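Phospholipase C beta (Meleagris gallopavo, PDB 1JAD) is a C-terminal fragment of a phospholipase C beta, a signalling protein, that folds into a bundle of long helices and pairs with a second copy. Local coordinates at residues 161-164 / 165-168; 171-174 / 175-179; 193-196 / 197-201; 108-111 / 112-116; 132-135 / 136-140. All coordinates share one frame; numbering follows the deposited sequence.

Interaction 1. Residues 161-164 / 165-168; sequences KAAQ and ERLK
The Arg166 side chain turns back to the Ala162 carbonyl, which lies at the edge of its guanidinium, and its NE donates a hydrogen bond of 2.7 Å to Ala162 O. The N-H does not arrive along a lone pair: NE stands above the Ala162 carbonyl plane, 50° out of it. Arg166 N offers the same oxygen a second, weak bond of 3.3 Å, so one carbonyl receives both the main chain and the side chain of the residue four positions on. A bend at chi3 (-74°) brings NE to this oxygen; the place of NH2 next to Ala163 is doubtful.

Backbone bonding supplies the rest of the polar contact. Leu167 N reaches Ala163 O at 3.0 Å and Lys168 N reaches Gln164 O at 2.8 Å, the i to i-4 pattern of an alpha helix. This turn belongs to helix 161-245, next to the loop that returns the chain from helix 75-155 in an antiparallel hairpin; Gln164 and Leu167 both touch Met154 of that partner helix.

Side-chain packing accounts for the Lys161 contact. Lys161 and Glu165 run alongside each other, with Lys161 CB 3.7 Å from Glu165 OE1, yet Lys161 NZ stays 6.8 Å from Glu165 OE1, too far for a salt bridge. Lys161 also packs on Leu72 of the second subunit.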
loop_
_atom_site.group_PDB
_atom_site.type_symbol
_atom_site.label_atom_id
_atom_site.label_comp_id
_atom_site.label_asym_id
_atom_site.label_seq_id
_atom_site.Cartn_x
_atom_site.Cartn_y
_atom_site.Cartn_z
ATOM N N LYS A 161 -40.409 30.010 38.327
ATOM C CA LYS A 161 -39.671 28.750 38.421
ATOM C C LYS A 161 -40.187 27.615 37.544
ATOM O O LYS A 161 -39.656 27.384 36.457
ATOM C CB LYS A 161 -39.593 28.282 39.879
ATOM C CG LYS A 161 -38.523 28.990 40.710
ATOM C CD LYS A 161 -38.713 30.500 40.742
ATOM C CE LYS A 161 -37.588 31.181 41.515
ATOM N NZ LYS A 161 -37.722 32.668 41.514
ATOM N N ALA A 162 -41.210 26.909 38.011
ATOM C CA ALA A 162 -41.778 25.789 37.266
ATOM C C ALA A 162 -41.705 26.001 35.760
ATOM O O ALA A 162 -41.464 25.060 35.006
ATOM C CB ALA A 162 -43.221 25.558 37.684
ATOM N N ALA A 163 -41.910 27.244 35.331
ATOM C CA ALA A 163 -41.868 27.588 33.915
ATOM C C ALA A 163 -40.459 27.494 33.343
ATOM O O ALA A 163 -40.203 26.721 32.420
ATOM C CB ALA A 163 -42.414 28.988 33.712
ATOM N N GLN A 164 -39.550 28.286 33.899
ATOM C CA GLN A 164 -38.174 28.296 33.434
ATOM C C GLN A 164 -37.467 26.943 33.560
ATOM O O GLN A 164 -36.498 26.676 32.850
ATOM C CB GLN A 164 -37.395 29.399 34.161
ATOM C CG GLN A 164 -37.637 29.478 35.652
ATOM C CD GLN A 164 -36.850 30.602 36.316
ATOM O OE1 GLN A 164 -36.995 31.776 35.964
ATOM N NE2 GLN A 164 -36.013 30.244 37.285
ATOM N N GLU A 165 -37.964 26.083 34.440
ATOM C CA GLU A 165 -37.363 24.766 34.624
ATOM C C GLU A 165 -37.734 23.929 33.417
ATOM O O GLU A 165 -36.908 23.197 32.878
ATOM C CB GLU A 165 -37.895 24.115 35.900
ATOM C CG GLU A 165 -37.986 25.097 37.065
ATOM C CD GLU A 165 -36.671 25.809 37.359
ATOM O OE1 GLU A 165 -36.701 26.826 38.090
ATOM O OE2 GLU A 165 -35.611 25.348 36.877
ATOM N N ARG A 166 -38.987 24.050 32.996
ATOM C CA ARG A 166 -39.489 23.336 31.828
ATOM C C ARG A 166 -38.700 23.778 30.612
ATOM O O ARG A 166 -38.250 22.954 29.814
ATOM C CB ARG A 166 -40.969 23.653 31.606
ATOM C CG ARG A 166 -41.917 22.902 32.511
ATOM C CD ARG A 166 -43.316 23.485 32.426
ATOM N NE ARG A 166 -43.401 24.772 33.117
ATOM C CZ ARG A 166 -44.492 25.528 33.161
ATOM N NH1 ARG A 166 -45.601 25.131 32.552
ATOM N NH2 ARG A 166 -44.485 26.671 33.834
ATOM N N LEU A 167 -38.544 25.090 30.473
ATOM C CA LEU A 167 -37.805 25.652 29.357
ATOM C C LEU A 167 -36.320 25.240 29.394
ATOM O O LEU A 167 -35.716 24.996 28.350
ATOM C CB LEU A 167 -37.962 27.175 29.351
ATOM C CG LEU A 167 -39.405 27.686 29.192
ATOM C CD1 LEU A 167 -39.432 29.216 29.202
ATOM C CD2 LEU A 167 -39.997 27.151 27.899
ATOM N N LYS A 168 -35.733 25.162 30.588
ATOM C CA LYS A 168 -34.349 24.731 30.703
ATOM C C LYS A 168 -34.252 23.303 30.198
ATOM O O LYS A 168 -33.382 22.977 29.382
ATOM C CB LYS A 168 -33.863 24.770 32.154
ATOM C CG LYS A 168 -33.365 26.115 32.638
ATOM C CD LYS A 168 -32.815 26.003 34.059
ATOM C CE LYS A 168 -32.270 27.342 34.544
ATOM N NZ LYS A 168 -31.851 27.331 35.971
#

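Interaction 2. Residues 171-174 / 175-179; sequences INNS and HIQEV
Glu178 N donates to Ser174 O at 2.7 Å, with an N-H...O angle of 155°. Three further backbone bonds precede it, each spanning four residues: His175 N to Ile171 O at 3.0 Å, Ile176 N to Asn172 O at 3.2 Å and Gln177 N to Asn173 O, also 3.2 Å. The unbroken series is the evidence that the backbone here is regular alpha helix.

One pair of side chains adds to it. Asn173 ND2 donates a weak hydrogen bond of 3.3 Å to Gln177 OE1. The Asn173 amide leans toward the next turn because CG stands opposite the backbone N (chi1 174°). Gln177 CG and CD come up to it from that turn, and the two chains meet slantwise, amide planes 58° apart. The same nitrogen lies 3.4 Å from Gln177 CG, so the amide rests against the aliphatic part of its partner as well.

Both residues are exposed, whereas another face of the turn is buried between helices of an antiparallel bundle. There His175, its CB 3.4 Å from Asn172 O, packs on Glu144 and Arg147 of helix 75-155 and on Glu92 of the second subunit. Ile176 meets Thr231 of the second subunit, and Val179 touches Leu143 of its own chain and Tyr223 of the second subunit. Asn172 OD1 accepts a weak hydrogen bond from Arg147. On the Ser174 side, Ser174 OG and Glu178 OE2 remain 3.8 Å apart, close neighbours without a hydrogen bond.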
loop_
_atom_site.group_PDB
_atom_site.type_symbol
_atom_site.label_atom_id
_atom_site.label_comp_id
_atom_site.label_asym_id
_atom_site.label_seq_id
_atom_site.Cartn_x
_atom_site.Cartn_y
_atom_site.Cartn_z
ATOM N N ILE A 171 -34.396 23.241 26.478
ATOM C CA ILE A 171 -33.177 23.767 25.876
ATOM C C ILE A 171 -32.023 22.769 26.096
ATOM O O ILE A 171 -31.378 22.329 25.141
ATOM C CB ILE A 171 -32.832 25.150 26.476
ATOM C CG1 ILE A 171 -33.959 26.135 26.162
ATOM C CG2 ILE A 171 -31.516 25.671 25.899
ATOM C CD1 ILE A 171 -33.787 27.500 26.820
ATOM N N ASN A 172 -31.778 22.392 27.347
ATOM C CA ASN A 172 -30.709 21.439 27.630
ATOM C C ASN A 172 -30.877 20.181 26.805
ATOM O O ASN A 172 -29.916 19.663 26.255
ATOM C CB ASN A 172 -30.691 21.074 29.110
ATOM C CG ASN A 172 -30.345 22.248 29.976
ATOM O OD1 ASN A 172 -29.294 22.858 29.804
ATOM N ND2 ASN A 172 -31.225 22.580 30.917
ATOM N N ASN A 173 -32.109 19.696 26.731
ATOM C CA ASN A 173 -32.432 18.495 25.963
ATOM C C ASN A 173 -32.005 18.674 24.517
ATOM O O ASN A 173 -31.364 17.799 23.931
ATOM C CB ASN A 173 -33.932 18.245 26.012
ATOM C CG ASN A 173 -34.356 17.110 25.116
ATOM O OD1 ASN A 173 -35.549 16.811 24.998
ATOM N ND2 ASN A 173 -33.383 16.461 24.479
ATOM N N SER A 174 -32.382 19.815 23.952
ATOM C CA SER A 174 -32.039 20.163 22.581
ATOM C C SER A 174 -30.540 20.013 22.352
ATOM O O SER A 174 -30.105 19.303 21.447
ATOM C CB SER A 174 -32.449 21.618 22.299
ATOM O OG SER A 174 -31.855 22.109 21.095
ATOM N N HIS A 175 -29.767 20.702 23.189
ATOM C CA HIS A 175 -28.314 20.716 23.116
ATOM C C HIS A 175 -27.680 19.339 23.030
ATOM O O HIS A 175 -26.990 19.018 22.062
ATOM C CB HIS A 175 -27.741 21.448 24.327
ATOM C CG HIS A 175 -26.251 21.331 24.442
ATOM N ND1 HIS A 175 -25.389 21.870 23.509
ATOM C CD2 HIS A 175 -25.474 20.697 25.353
ATOM C CE1 HIS A 175 -24.146 21.572 23.843
ATOM N NE2 HIS A 175 -24.169 20.863 24.957
ATOM N N ILE A 176 -27.901 18.533 24.060
ATOM C CA ILE A 176 -27.346 17.194 24.096
ATOM C C ILE A 176 -27.649 16.432 22.818
ATOM O O ILE A 176 -26.743 15.899 22.181
ATOM C CB ILE A 176 -27.889 16.400 25.300
ATOM C CG1 ILE A 176 -27.446 17.074 26.597
ATOM C CG2 ILE A 176 -27.371 14.984 25.267
ATOM C CD1 ILE A 176 -27.870 16.360 27.879
ATOM N N GLN A 177 -28.917 16.386 22.422
ATOM C CA GLN A 177 -29.269 15.642 21.215
ATOM C C GLN A 177 -28.699 16.269 19.968
ATOM O O GLN A 177 -28.264 15.578 19.055
ATOM C CB GLN A 177 -30.785 15.509 21.071
ATOM C CG GLN A 177 -31.435 14.830 22.254
ATOM C CD GLN A 177 -32.726 14.160 21.878
ATOM O OE1 GLN A 177 -33.464 13.665 22.737
ATOM N NE2 GLN A 177 -33.004 14.114 20.580
ATOM N N GLU A 178 -28.683 17.586 19.921
ATOM C CA GLU A 178 -28.139 18.221 18.742
ATOM C C GLU A 178 -26.635 17.934 18.584
ATOM O O GLU A 178 -26.165 17.827 17.441
ATOM C CB GLU A 178 -28.410 19.723 18.766
ATOM C CG GLU A 178 -28.051 20.406 17.466
ATOM C CD GLU A 178 -28.510 21.848 17.418
ATOM O OE1 GLU A 178 -28.270 22.511 16.386
ATOM O OE2 GLU A 178 -29.108 22.316 18.411
ATOM N N VAL A 179 -25.882 17.790 19.690
ATOM C CA VAL A 179 -24.443 17.490 19.541
ATOM C C VAL A 179 -24.284 16.056 19.045
ATOM O O VAL A 179 -23.480 15.792 18.165
ATOM C CB VAL A 179 -23.588 17.638 20.866
ATOM C CG1 VAL A 179 -23.861 18.970 21.533
ATOM C CG2 VAL A 179 -23.835 16.468 21.809
#

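Interaction 3. Residues 193-196 / 197-201. With SO4 (sulfate ion), chain C.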
loop_
_atom_site.group_PDB
_atom_site.type_symbol
_atom_site.label_atom_id
_atom_site.label_comp_id
_atom_site.label_asym_id
_atom_site.label_seq_id
_atom_site.Cartn_x
_atom_site.Cartn_y
_atom_site.Cartn_z
ATOM N N TYR A 193 -15.998 11.119 2.681
ATOM C CA TYR A 193 -14.744 11.693 2.194
ATOM C C TYR A 193 -13.569 10.720 2.297
ATOM O O TYR A 193 -12.693 10.705 1.426
ATOM C CB TYR A 193 -14.409 12.977 2.953
ATOM C CG TYR A 193 -15.077 14.223 2.383
ATOM C CD1 TYR A 193 -16.469 14.281 2.196
ATOM C CD2 TYR A 193 -14.315 15.345 2.032
ATOM C CE1 TYR A 193 -17.082 15.418 1.677
ATOM C CE2 TYR A 193 -14.917 16.487 1.515
ATOM C CZ TYR A 193 -16.297 16.519 1.341
ATOM O OH TYR A 193 -16.893 17.661 0.858
ATOM N N GLN A 194 -13.544 9.894 3.339
ATOM C CA GLN A 194 -12.427 8.961 3.481
ATOM C C GLN A 194 -12.508 7.850 2.441
ATOM O O GLN A 194 -11.512 7.481 1.821
ATOM C CB GLN A 194 -12.374 8.373 4.898
ATOM C CG GLN A 194 -11.326 7.282 5.026
ATOM C CD GLN A 194 -11.178 6.715 6.432
ATOM O OE1 GLN A 194 -10.630 5.633 6.601
ATOM N NE2 GLN A 194 -11.632 7.446 7.437
ATOM N N GLN A 195 -13.711 7.335 2.232
ATOM C CA GLN A 195 -13.935 6.286 1.259
ATOM C C GLN A 195 -13.482 6.712 -0.136
ATOM O O GLN A 195 -12.796 5.966 -0.840
ATOM C CB GLN A 195 -15.420 5.919 1.278
ATOM C CG GLN A 195 -15.923 5.090 0.108
ATOM C CD GLN A 195 -16.142 5.937 -1.142
ATOM O OE1 GLN A 195 -16.989 6.845 -1.155
ATOM N NE2 GLN A 195 -15.369 5.658 -2.189
ATOM N N LYS A 196 -13.856 7.919 -0.537
ATOM C CA LYS A 196 -13.505 8.427 -1.858
ATOM C C LYS A 196 -11.983 8.607 -1.928
ATOM O O LYS A 196 -11.345 8.296 -2.937
ATOM C CB LYS A 196 -14.202 9.775 -2.087
ATOM C CG LYS A 196 -14.567 10.101 -3.541
ATOM C CD LYS A 196 -13.389 10.098 -4.499
ATOM C CE LYS A 196 -13.867 10.349 -5.941
ATOM N NZ LYS A 196 -14.891 9.348 -6.419
ATOM N N LEU A 197 -11.413 9.106 -0.837
ATOM C CA LEU A 197 -9.977 9.344 -0.751
ATOM C C LEU A 197 -9.179 8.049 -0.910
ATOM O O LEU A 197 -8.223 7.980 -1.684
ATOM C CB LEU A 197 -9.656 10.004 0.597
ATOM C CG LEU A 197 -8.225 10.475 0.861
ATOM C CD1 LEU A 197 -8.160 11.308 2.127
ATOM C CD2 LEU A 197 -7.330 9.272 0.980
ATOM N N GLU A 198 -9.571 7.019 -0.175
ATOM C CA GLU A 198 -8.867 5.749 -0.253
ATOM C C GLU A 198 -9.034 5.193 -1.649
ATOM O O GLU A 198 -8.182 4.471 -2.165
ATOM C CB GLU A 198 -9.427 4.769 0.780
ATOM C CG GLU A 198 -9.476 5.345 2.171
ATOM C CD GLU A 198 -9.899 4.340 3.210
ATOM O OE1 GLU A 198 -10.930 3.664 3.003
ATOM O OE2 GLU A 198 -9.206 4.234 4.250
ATOM N N GLU A 199 -10.138 5.559 -2.274
ATOM C CA GLU A 199 -10.436 5.096 -3.618
ATOM C C GLU A 199 -9.431 5.651 -4.631
ATOM O O GLU A 199 -8.953 4.930 -5.495
ATOM C CB GLU A 199 -11.851 5.520 -3.977
ATOM C CG GLU A 199 -12.414 4.857 -5.198
ATOM C CD GLU A 199 -13.835 5.307 -5.461
ATOM O OE1 GLU A 199 -14.026 6.477 -5.864
ATOM O OE2 GLU A 199 -14.761 4.499 -5.241
ATOM N N LYS A 200 -9.113 6.934 -4.528
ATOM C CA LYS A 200 -8.158 7.543 -5.442
ATOM C C LYS A 200 -6.804 6.876 -5.259
ATOM O O LYS A 200 -6.175 6.439 -6.221
ATOM C CB LYS A 200 -8.042 9.043 -5.168
ATOM C CG LYS A 200 -9.235 9.854 -5.650
ATOM C CD LYS A 200 -9.061 11.308 -5.298
ATOM C CE LYS A 200 -10.171 12.147 -5.899
ATOM N NZ LYS A 200 -10.111 12.085 -7.388
ATOM N N GLN A 201 -6.372 6.779 -4.007
ATOM C CA GLN A 201 -5.108 6.144 -3.688
ATOM C C GLN A 201 -5.019 4.769 -4.340
ATOM O O GLN A 201 -3.975 4.407 -4.898
ATOM C CB GLN A 201 -4.967 6.077 -2.168
ATOM C CG GLN A 201 -4.889 7.482 -1.599
ATOM C CD GLN A 201 -5.053 7.566 -0.101
ATOM O OE1 GLN A 201 -4.774 8.613 0.501
ATOM N NE2 GLN A 201 -5.536 6.491 0.513
HETATM S S SO4 C . -20.624 17.979 0.237
HETATM O O1 SO4 C . -22.082 17.750 0.120
HETATM O O2 SO4 C . -20.144 18.807 -0.891
HETATM O O3 SO4 C . -19.922 16.682 0.197
HETATM O O4 SO4 C . -20.335 18.673 1.512
#
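The Tyr193 ring meets a sulfate ion at its edge: SO4 O3 lies in the ring plane, 3.4 Å from Tyr193 CE1. Tyr193 OH stands 3.3 Å from SO4 O3, a possible hydrogen bond that is not settled, since another acceptor competes for the one proton. The ion, probably taken from the crystallisation liquor, is also hydrogen-bonded to Arg192. The ring itself packs against Leu13, Pro16 and Leu128.

Two amide-carboxylate pairs follow, each four residues apart. Gln194 and Glu198 have their planes 82° apart, almost perpendicular, with Gln194 CG 3.7 Å from Glu198 CD. Gln195 and Glu199 instead run alongside each other, their planes 62° apart.

This spacing is that of an alpha helix, confirmed by Glu198 N to Gln194 O at 2.8 Å. Helix 161-245 here lies against helix 75-155, where Leu197 touches Leu125, and against the second subunit, where Glu198 packs on its Gln209.

At the solvent-exposed side Lys196 NZ forms a salt bridge of 3.0 Å with Glu199 OE1, three residues on, and approaches that oxygen almost end-on. Bends at chi2 (-58°) and chi4 turn the lysine chain so that NZ meets the carboxylate. Its CD passes 4.1 Å from Lys200 CE, while Lys196 NZ and Lys200 NZ keep 5.6 Å between their like charges.

Interaction 4. Residues 108-111 / 112-116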
loop_
_atom_site.group_PDB
_atom_site.type_symbol
_atom_site.label_atom_id
_atom_site.label_comp_id
_atom_site.label_asym_id
_atom_site.label_seq_id
_atom_site.Cartn_x
_atom_site.Cartn_y
_atom_site.Cartn_z
ATOM N N GLU A 108 12.100 -1.588 -9.087
ATOM C CA GLU A 108 12.701 -0.589 -8.208
ATOM C C GLU A 108 11.920 0.709 -8.210
ATOM O O GLU A 108 11.810 1.369 -7.184
ATOM C CB GLU A 108 14.151 -0.301 -8.628
ATOM C CG GLU A 108 15.089 -1.511 -8.573
ATOM C CD GLU A 108 16.487 -1.200 -9.099
ATOM O OE1 GLU A 108 16.607 -0.784 -10.273
ATOM O OE2 GLU A 108 17.463 -1.375 -8.340
ATOM N N GLN A 109 11.386 1.086 -9.367
ATOM C CA GLN A 109 10.620 2.320 -9.473
ATOM C C GLN A 109 9.319 2.164 -8.689
ATOM O O GLN A 109 8.932 3.051 -7.924
ATOM C CB GLN A 109 10.339 2.641 -10.946
ATOM C CG GLN A 109 11.607 2.712 -11.789
ATOM C CD GLN A 109 11.361 3.127 -13.232
ATOM O OE1 GLN A 109 12.268 3.064 -14.069
ATOM N NE2 GLN A 109 10.140 3.563 -13.529
ATOM N N THR A 110 8.652 1.026 -8.862
ATOM C CA THR A 110 7.412 0.782 -8.142
ATOM C C THR A 110 7.654 0.903 -6.649
ATOM O O THR A 110 6.935 1.623 -5.952
ATOM C CB THR A 110 6.834 -0.617 -8.462
ATOM O OG1 THR A 110 6.372 -0.630 -9.818
ATOM C CG2 THR A 110 5.674 -0.960 -7.532
ATOM N N ALA A 111 8.674 0.208 -6.157
ATOM C CA ALA A 111 9.001 0.248 -4.740
ATOM C C ALA A 111 9.192 1.682 -4.282
ATOM O O ALA A 111 8.634 2.106 -3.263
ATOM C CB ALA A 111 10.262 -0.545 -4.476
ATOM N N LYS A 112 9.974 2.434 -5.047
ATOM C CA LYS A 112 10.248 3.821 -4.704
ATOM C C LYS A 112 8.972 4.654 -4.718
ATOM O O LYS A 112 8.564 5.184 -3.689
ATOM C CB LYS A 112 11.268 4.427 -5.672
ATOM C CG LYS A 112 11.989 5.638 -5.099
ATOM C CD LYS A 112 12.668 5.233 -3.788
ATOM C CE LYS A 112 13.503 6.347 -3.163
ATOM N NZ LYS A 112 14.132 5.868 -1.892
ATOM N N ILE A 113 8.340 4.775 -5.879
ATOM C CA ILE A 113 7.122 5.560 -5.963
ATOM C C ILE A 113 6.064 5.099 -4.978
ATOM O O ILE A 113 5.355 5.926 -4.407
ATOM C CB ILE A 113 6.538 5.586 -7.392
ATOM C CG1 ILE A 113 7.300 6.612 -8.226
ATOM C CG2 ILE A 113 5.063 5.952 -7.361
ATOM C CD1 ILE A 113 6.671 6.914 -9.563
ATOM N N THR A 114 5.947 3.793 -4.764
ATOM C CA THR A 114 4.964 3.319 -3.802
ATOM C C THR A 114 5.314 3.890 -2.437
ATOM O O THR A 114 4.437 4.140 -1.609
ATOM C CB THR A 114 4.931 1.799 -3.747
ATOM O OG1 THR A 114 4.324 1.305 -4.947
ATOM C CG2 THR A 114 4.138 1.324 -2.546
ATOM N N GLU A 115 6.605 4.111 -2.217
ATOM C CA GLU A 115 7.090 4.692 -0.974
ATOM C C GLU A 115 6.548 6.110 -0.847
ATOM O O GLU A 115 5.737 6.402 0.031
ATOM C CB GLU A 115 8.625 4.723 -0.967
ATOM C CG GLU A 115 9.232 5.690 0.055
ATOM C CD GLU A 115 10.755 5.760 -0.002
ATOM O OE1 GLU A 115 11.324 6.691 0.607
ATOM O OE2 GLU A 115 11.384 4.886 -0.645
ATOM N N LEU A 116 7.006 6.986 -1.738
ATOM C CA LEU A 116 6.592 8.390 -1.747
ATOM C C LEU A 116 5.071 8.524 -1.606
ATOM O O LEU A 116 4.578 9.228 -0.719
ATOM C CB LEU A 116 7.063 9.054 -3.046
ATOM C CG LEU A 116 8.555 8.898 -3.380
ATOM C CD1 LEU A 116 8.840 9.464 -4.772
ATOM C CD2 LEU A 116 9.402 9.585 -2.322
#
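Within helix 75-155, Thr110 and Thr114 form the threonine back-bond familiar from alpha helices, in which a hydroxyl returns to the carbonyl of the preceding turn. Thr114 OG1 donates to Thr110 O at 2.8 Å, beside the backbone bond of 2.7 Å from Thr114 N to Thr110 O. One oxygen is therefore gripped twice by the same residue. The two donors differ in direction: N lies close to the C=O line, whereas OG1 sits 46° out of the carbonyl plane. With chi1 at -72°, OG1 is opposite the carbonyl carbon of Thr114 and points back toward the preceding turn; the bond to Thr110 O would then hold that rotation. The two threonines stand alongside each other, Thr110 CG2 3.7 Å from Thr114 OG1. Thr110 OG1 turns to Glu212 of helix 161-245 for its hydrogen bond.

The same turns form one wall of a helical bundle. Ile113, whose N reaches Gln109 O at 2.7 Å, packs its side chain against Phe30 of helix 28-64, Leu21 and Leu24 of helix 21-24, and Ile208 of helix 161-245. Thr114 touches Leu205 of that last helix, so the threonine side faces it too.

Away from the threonines, Lys112 N bonds to Glu108 O at 3.0 Å. The lysine chain bends at chi2 (57°) and runs outward from the helix to a salt bridge with the residue three positions on, Lys112 NZ lying 3.2 Å from Glu115 OE2. The ammonium comes to the syn side of the carboxylate, somewhat out of its plane.

Interaction 5. Residues 132-135 / 136-140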
loop_
_atom_site.group_PDB
_atom_site.type_symbol
_atom_site.label_atom_id
_atom_site.label_comp_id
_atom_site.label_asym_id
_atom_site.label_seq_id
_atom_site.Cartn_x
_atom_site.Cartn_y
_atom_site.Cartn_z
ATOM N N SER A 132 -11.873 16.603 10.538
ATOM C CA SER A 132 -13.168 16.117 10.994
ATOM C C SER A 132 -13.336 16.339 12.490
ATOM O O SER A 132 -14.273 17.006 12.929
ATOM C CB SER A 132 -13.282 14.631 10.680
ATOM O OG SER A 132 -14.401 14.057 11.322
ATOM N N GLU A 133 -12.419 15.779 13.274
ATOM C CA GLU A 133 -12.476 15.916 14.727
ATOM C C GLU A 133 -12.417 17.366 15.151
ATOM O O GLU A 133 -12.973 17.748 16.184
ATOM C CB GLU A 133 -11.324 15.159 15.394
ATOM C CG GLU A 133 -11.455 13.645 15.357
ATOM C CD GLU A 133 -12.778 13.161 15.936
ATOM O OE1 GLU A 133 -13.268 13.747 16.937
ATOM O OE2 GLU A 133 -13.320 12.169 15.398
ATOM N N SER A 134 -11.727 18.176 14.366
ATOM C CA SER A 134 -11.624 19.588 14.680
ATOM C C SER A 134 -13.006 20.230 14.533
ATOM O O SER A 134 -13.369 21.109 15.309
ATOM C CB SER A 134 -10.615 20.256 13.750
ATOM O OG SER A 134 -10.445 21.616 14.110
ATOM N N ASN A 135 -13.780 19.795 13.541
ATOM C CA ASN A 135 -15.125 20.339 13.364
ATOM C C ASN A 135 -15.960 19.954 14.561
ATOM O O ASN A 135 -16.682 20.776 15.115
ATOM C CB ASN A 135 -15.806 19.799 12.104
ATOM C CG ASN A 135 -15.189 20.337 10.838
ATOM O OD1 ASN A 135 -14.905 21.530 10.741
ATOM N ND2 ASN A 135 -15.005 19.471 9.847
ATOM N N ILE A 136 -15.850 18.690 14.958
ATOM C CA ILE A 136 -16.588 18.189 16.105
ATOM C C ILE A 136 -16.325 19.017 17.349
ATOM O O ILE A 136 -17.247 19.280 18.128
ATOM C CB ILE A 136 -16.220 16.736 16.445
ATOM C CG1 ILE A 136 -16.619 15.818 15.292
ATOM C CG2 ILE A 136 -16.906 16.321 17.759
ATOM C CD1 ILE A 136 -16.305 14.351 15.540
ATOM N N LYS A 137 -15.071 19.426 17.541
ATOM C CA LYS A 137 -14.730 20.206 18.719
ATOM C C LYS A 137 -15.412 21.571 18.683
ATOM O O LYS A 137 -16.051 21.986 19.654
ATOM C CB LYS A 137 -13.207 20.386 18.839
ATOM C CG LYS A 137 -12.771 20.826 20.232
ATOM C CD LYS A 137 -11.263 21.030 20.393
ATOM C CE LYS A 137 -10.783 22.306 19.710
ATOM N NZ LYS A 137 -9.338 22.599 19.986
ATOM N N ASP A 138 -15.284 22.271 17.562
ATOM C CA ASP A 138 -15.881 23.591 17.436
ATOM C C ASP A 138 -17.420 23.539 17.346
ATOM O O ASP A 138 -18.116 24.487 17.698
ATOM C CB ASP A 138 -15.222 24.313 16.258
ATOM C CG ASP A 138 -13.730 24.618 16.530
ATOM O OD1 ASP A 138 -13.432 25.402 17.464
ATOM O OD2 ASP A 138 -12.846 24.065 15.835
ATOM N N ILE A 139 -17.953 22.417 16.901
ATOM C CA ILE A 139 -19.397 22.251 16.851
ATOM C C ILE A 139 -19.896 22.218 18.299
ATOM O O ILE A 139 -20.877 22.880 18.653
ATOM C CB ILE A 139 -19.771 20.927 16.143
ATOM C CG1 ILE A 139 -19.510 21.055 14.648
ATOM C CG2 ILE A 139 -21.216 20.565 16.416
ATOM C CD1 ILE A 139 -20.296 22.154 14.019
ATOM N N LYS A 140 -19.203 21.458 19.143
ATOM C CA LYS A 140 -19.587 21.357 20.540
ATOM C C LYS A 140 -19.443 22.684 21.255
ATOM O O LYS A 140 -20.198 22.982 22.185
ATOM C CB LYS A 140 -18.776 20.266 21.254
ATOM C CG LYS A 140 -18.912 18.896 20.602
ATOM C CD LYS A 140 -18.765 17.737 21.587
ATOM C CE LYS A 140 -17.374 17.578 22.160
ATOM N NZ LYS A 140 -17.341 16.468 23.171
#
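Glu133 reaches Ile136 through a bend: chi1 of -72° sets its CG opposite the carbonyl carbon, and chi2 of -54° folds the chain so that the carboxylate lies beside the isoleucine's CD1. Ile136, by contrast, extends straight, chi2 -179°, carrying CD1 back toward the preceding turn, where the carboxylate meets it. The two side chains run alongside each other in the same direction, with Glu133 OE1 3.4 Å from Ile136 CD1 and Glu133 CD 3.7 Å from the same methyl. That proximity is van der Waals only; the charge of Glu133 is met by Arg99 of the second subunit, in a salt bridge through OE2.

The backbone beneath is regular. Ile136 N donates to Ser132 O at 3.1 Å, Lys137 N to Glu133 O at 3.0 Å and Asp138 N to Ser134 O at 3.2 Å. The last of these carbonyls has a second close neighbour: Asp138 OD2 is 3.0 Å from Ser134 O, but both are acceptors, so no hydrogen bond joins them. Ser134 OG is 3.8 Å from Asp138 OD2, also without one.

Two polar side chains find partners beyond the turn. Ser132 OG is hydrogen-bonded to Thr190 OG1 of helix 161-245, and Asn135 ND2 to Gln12 O in the N-terminal loop. Buried Ile136 packs on Ile183 and Leu186 of helix 161-245 and also meets Arg99 of the second subunit, as in an elongated helical bundle, here built on the antiparallel pair of long helices 75-155 and 161-245.

Along the chain, interactions 4 and 5 come first, on helix 75-155, followed by interactions 1, 2 and 3 on helix 161-245. Because the two helices run antiparallel, later residues come back beside earlier ones: interactions 2 and 5 have nearest atoms about 5 Å apart, and interactions 3 and 4 about 9 Å. Interaction 1 lies at the hairpin end, its centre 65 Å from that of interaction 4, which sits about 4 Å from the centre of the chain. Interactions 1, 2, 3 and 5 touch the second subunit, whereas interaction 4 does not and instead meets helices 21-24 and 28-64. The elongated bundle thus presents much of its length to the dimer contact.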